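Local coordinates for protein porin (Acinetobacter baumannii AB307-0294, PDB 5DL7) that forms an outer-membrane beta-barrel of the OprD family that probably lets small solutes, perhaps vanillate among them, diffuse through, at residues F307-E317 with F363-D371. Residues are numbered along the deposited sequence; the frame is centred on the assembly and turned at random.
Sequences FMSSDYSNKDE and FKEDSLEFD
Glu365 reaches from the strand toward Ser310, Tyr312 and Glu317. From CB, a chi1 of 61° sets CG between the backbone N and carbonyl carbon; the extended chain beyond then carries the carboxylate into 307-317. Glu365 CG lies 3.7 Å from Tyr312 CE2, and Glu365 CD 3.3 Å from Ser310 OG. Glu365 OE1 receives the Ser310 hydroxyl on its syn lone pair, 2.6 Å from Ser310 OG, and is also bonded by Tyr393 of strand 384-395. Glu365 OE2 sits over one face of the Tyr312 ring, whose plane is tilted 25° from the carboxylate, and comes 2.5 Å from Glu317 OE2. One of these two acids probably holds a proton and donates it to the other. Alternating residues Glu365, Ser367 and Glu369 turn to the barrel interior, where 307-317, part of the long loop between strands 278-288 and 318-327, packs against the wall, consistent with the inward-folded loops that narrow porin channels. Ser367 OG and Tyr312 OH are hydrogen-bonded at 2.6 Å, with OG at the ring edge in its plane. Glu369 OE2 accepts from Met308 N at 2.8 Å, nearly straight at 178°, while Glu369 OE1 forms a salt bridge with Arg346. A water links Ser309 N, Ser367 OG and Glu369 OE2.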
loop_
_atom_site.group_PDB
_atom_site.type_symbol
_atom_site.label_atom_id
_atom_site.label_comp_id
_atom_site.label_asym_id
_atom_site.label_seq_id
_atom_site.Cartn_x
_atom_site.Cartn_y
_atom_site.Cartn_z
ATOM N N PHE A 307 -2.908 7.670 -4.141
ATOM C CA PHE A 307 -2.671 7.991 -5.599
ATOM C C PHE A 307 -1.358 7.455 -6.164
ATOM O O PHE A 307 -0.434 7.139 -5.319
ATOM C CB PHE A 307 -2.724 9.513 -5.700
ATOM C CG PHE A 307 -4.155 10.035 -5.925
ATOM C CD1 PHE A 307 -5.111 9.952 -4.934
ATOM C CD2 PHE A 307 -4.549 10.536 -7.120
ATOM C CE1 PHE A 307 -6.403 10.483 -5.122
ATOM C CE2 PHE A 307 -5.864 11.005 -7.351
ATOM C CZ PHE A 307 -6.798 10.956 -6.344
ATOM N N MET A 308 -1.264 7.279 -7.422
ATOM C CA MET A 308 -0.241 6.575 -8.147
ATOM C C MET A 308 1.115 7.298 -8.065
ATOM O O MET A 308 2.175 6.631 -7.908
ATOM C CB MET A 308 -0.633 6.280 -9.556
ATOM C CG MET A 308 -1.794 5.287 -9.552
ATOM S SD MET A 308 -2.562 5.279 -11.273
ATOM C CE MET A 308 -1.226 4.773 -12.306
ATOM N N SER A 309 1.108 8.623 -8.231
ATOM C CA SER A 309 2.324 9.307 -8.700
ATOM C C SER A 309 2.936 10.210 -7.574
ATOM O O SER A 309 3.939 10.861 -7.887
ATOM C CB SER A 309 2.068 10.173 -9.931
ATOM O OG SER A 309 1.557 9.328 -10.959
ATOM N N SER A 310 2.311 10.284 -6.394
ATOM C CA SER A 310 2.836 11.029 -5.254
ATOM C C SER A 310 2.156 10.497 -4.021
ATOM O O SER A 310 1.039 9.964 -4.099
ATOM C CB SER A 310 2.475 12.539 -5.368
ATOM O OG SER A 310 2.794 13.348 -4.190
ATOM N N ASP A 311 2.721 10.797 -2.860
ATOM C CA ASP A 311 2.120 10.475 -1.586
ATOM C C ASP A 311 1.150 11.495 -1.047
ATOM O O ASP A 311 0.413 11.126 -0.086
ATOM C CB ASP A 311 3.134 10.000 -0.583
ATOM C CG ASP A 311 3.941 10.988 0.016
ATOM O OD1 ASP A 311 3.778 12.249 -0.111
ATOM O OD2 ASP A 311 4.490 10.648 1.074
ATOM N N TYR A 312 1.147 12.711 -1.566
ATOM C CA TYR A 312 0.202 13.791 -1.114
ATOM C C TYR A 312 0.251 14.025 0.380
ATOM O O TYR A 312 -0.672 14.602 0.934
ATOM C CB TYR A 312 -1.227 13.531 -1.633
ATOM C CG TYR A 312 -1.419 13.846 -3.075
ATOM C CD1 TYR A 312 -1.178 12.910 -3.993
ATOM C CD2 TYR A 312 -1.946 15.001 -3.466
ATOM C CE1 TYR A 312 -1.294 13.174 -5.378
ATOM C CE2 TYR A 312 -2.120 15.323 -4.791
ATOM C CZ TYR A 312 -1.811 14.411 -5.747
ATOM O OH TYR A 312 -1.898 14.683 -7.109
ATOM N N SER A 313 1.406 13.740 1.027
ATOM C CA SER A 313 1.561 13.731 2.482
ATOM C C SER A 313 2.620 14.731 2.985
ATOM O O SER A 313 3.202 14.502 4.106
ATOM C CB SER A 313 1.807 12.275 3.010
ATOM O OG SER A 313 0.689 11.396 2.589
ATOM N N ASN A 314 2.875 15.786 2.221
ATOM C CA ASN A 314 3.911 16.768 2.581
ATOM C C ASN A 314 3.488 17.631 3.725
ATOM O O ASN A 314 2.249 17.792 4.018
ATOM C CB ASN A 314 4.179 17.600 1.354
ATOM C CG ASN A 314 4.819 16.774 0.272
ATOM O OD1 ASN A 314 5.986 16.358 0.406
ATOM N ND2 ASN A 314 4.091 16.404 -0.788
ATOM N N LYS A 315 4.474 18.270 4.350
ATOM C CA LYS A 315 4.290 19.290 5.385
ATOM C C LYS A 315 3.272 20.374 4.861
ATOM O O LYS A 315 3.395 20.937 3.760
ATOM C CB LYS A 315 5.608 19.926 5.773
ATOM C CG LYS A 315 5.409 20.894 6.933
ATOM C CD LYS A 315 6.203 22.056 7.161
ATOM C CE LYS A 315 5.861 22.976 8.305
ATOM N NZ LYS A 315 5.237 24.163 7.924
ATOM N N ASP A 316 2.250 20.597 5.651
ATOM C CA ASP A 316 1.178 21.566 5.448
ATOM C C ASP A 316 0.265 21.361 4.293
ATOM O O ASP A 316 -0.616 22.192 4.034
ATOM C CB ASP A 316 1.718 22.949 5.413
ATOM C CG ASP A 316 2.206 23.401 6.877
ATOM O OD1 ASP A 316 1.962 22.841 7.924
ATOM O OD2 ASP A 316 2.616 24.552 6.802
ATOM N N GLU A 317 0.393 20.207 3.623
ATOM C CA GLU A 317 -0.362 20.026 2.363
ATOM C C GLU A 317 -1.847 19.806 2.683
ATOM O O GLU A 317 -2.166 18.921 3.482
ATOM C CB GLU A 317 0.194 18.829 1.689
ATOM C CG GLU A 317 -0.392 18.524 0.328
ATOM C CD GLU A 317 0.377 17.639 -0.594
ATOM O OE1 GLU A 317 1.383 17.020 -0.172
ATOM O OE2 GLU A 317 -0.061 17.559 -1.824
ATOM N N PHE A 363 4.320 25.031 -2.673
ATOM C CA PHE A 363 4.225 24.213 -3.840
ATOM C C PHE A 363 2.799 23.562 -3.942
ATOM O O PHE A 363 1.972 23.652 -3.045
ATOM C CB PHE A 363 5.368 23.159 -3.861
ATOM C CG PHE A 363 6.746 23.766 -3.809
ATOM C CD1 PHE A 363 7.280 24.244 -4.979
ATOM C CD2 PHE A 363 7.336 24.113 -2.587
ATOM C CE1 PHE A 363 8.492 24.879 -5.103
ATOM C CE2 PHE A 363 8.612 24.736 -2.649
ATOM C CZ PHE A 363 9.126 25.117 -3.864
ATOM N N LYS A 364 2.605 22.970 -5.130
ATOM C CA LYS A 364 1.313 22.397 -5.471
ATOM C C LYS A 364 1.517 21.197 -6.341
ATOM O O LYS A 364 2.547 21.037 -7.093
ATOM C CB LYS A 364 0.308 23.481 -6.021
ATOM C CG LYS A 364 0.720 24.061 -7.280
ATOM C CD LYS A 364 -0.140 25.271 -7.614
ATOM C CE LYS A 364 0.493 25.756 -8.939
ATOM N NZ LYS A 364 -0.200 26.891 -9.431
ATOM N N GLU A 365 0.511 20.288 -6.339
ATOM C CA GLU A 365 0.541 19.080 -7.222
ATOM C C GLU A 365 -0.859 18.609 -7.530
ATOM O O GLU A 365 -1.779 18.898 -6.726
ATOM C CB GLU A 365 1.378 17.928 -6.613
ATOM C CG GLU A 365 0.781 17.499 -5.297
ATOM C CD GLU A 365 1.632 16.469 -4.516
ATOM O OE1 GLU A 365 2.363 15.696 -5.159
ATOM O OE2 GLU A 365 1.392 16.199 -3.267
ATOM N N ASP A 366 -1.038 17.934 -8.631
ATOM C CA ASP A 366 -2.379 17.390 -8.951
ATOM C C ASP A 366 -2.266 16.136 -9.763
ATOM O O ASP A 366 -1.262 15.896 -10.447
ATOM C CB ASP A 366 -3.370 18.392 -9.465
ATOM C CG ASP A 366 -3.167 18.882 -10.894
ATOM O OD1 ASP A 366 -2.127 18.608 -11.525
ATOM O OD2 ASP A 366 -4.096 19.593 -11.440
ATOM N N SER A 367 -3.293 15.319 -9.663
ATOM C CA SER A 367 -3.374 14.041 -10.417
ATOM C C SER A 367 -4.777 13.815 -10.939
ATOM O O SER A 367 -5.731 13.904 -10.135
ATOM C CB SER A 367 -3.150 12.883 -9.428
ATOM O OG SER A 367 -1.843 12.771 -8.916
ATOM N N LEU A 368 -4.838 13.439 -12.178
ATOM C CA LEU A 368 -6.088 12.881 -12.795
ATOM C C LEU A 368 -5.801 11.423 -13.102
ATOM O O LEU A 368 -4.904 11.149 -13.872
ATOM C CB LEU A 368 -6.567 13.653 -14.043
ATOM C CG LEU A 368 -7.852 13.105 -14.714
ATOM C CD1 LEU A 368 -9.048 13.218 -13.660
ATOM C CD2 LEU A 368 -8.042 13.979 -15.922
ATOM N N GLU A 369 -6.577 10.528 -12.533
ATOM C CA GLU A 369 -6.421 9.108 -12.752
ATOM C C GLU A 369 -7.659 8.408 -13.302
ATOM O O GLU A 369 -8.777 8.787 -13.068
ATOM C CB GLU A 369 -6.124 8.310 -11.503
ATOM C CG GLU A 369 -4.886 8.888 -10.772
ATOM C CD GLU A 369 -4.421 7.956 -9.612
ATOM O OE1 GLU A 369 -5.059 6.958 -9.259
ATOM O OE2 GLU A 369 -3.339 8.362 -9.034
ATOM N N PHE A 370 -7.381 7.364 -14.053
ATOM C CA PHE A 370 -8.342 6.392 -14.636
ATOM C C PHE A 370 -7.937 4.979 -14.321
ATOM O O PHE A 370 -6.776 4.690 -14.353
ATOM C CB PHE A 370 -8.455 6.512 -16.148
ATOM C CG PHE A 370 -8.927 7.816 -16.551
ATOM C CD1 PHE A 370 -10.304 8.052 -16.568
ATOM C CD2 PHE A 370 -8.057 8.879 -16.854
ATOM C CE1 PHE A 370 -10.884 9.300 -16.920
ATOM C CE2 PHE A 370 -8.601 10.144 -17.243
ATOM C CZ PHE A 370 -10.016 10.353 -17.219
ATOM N N ASP A 371 -8.928 4.119 -13.939
ATOM C CA ASP A 371 -8.677 2.748 -13.509
ATOM C C ASP A 371 -9.803 1.918 -14.100
ATOM O O ASP A 371 -10.910 2.134 -13.727
ATOM C CB ASP A 371 -8.675 2.747 -11.992
ATOM C CG ASP A 371 -8.364 1.436 -11.345
ATOM O OD1 ASP A 371 -8.174 0.390 -11.965
ATOM O OD2 ASP A 371 -8.093 1.446 -10.079
HETATM O O HOH W 1 -1.401 10.161 -9.340
#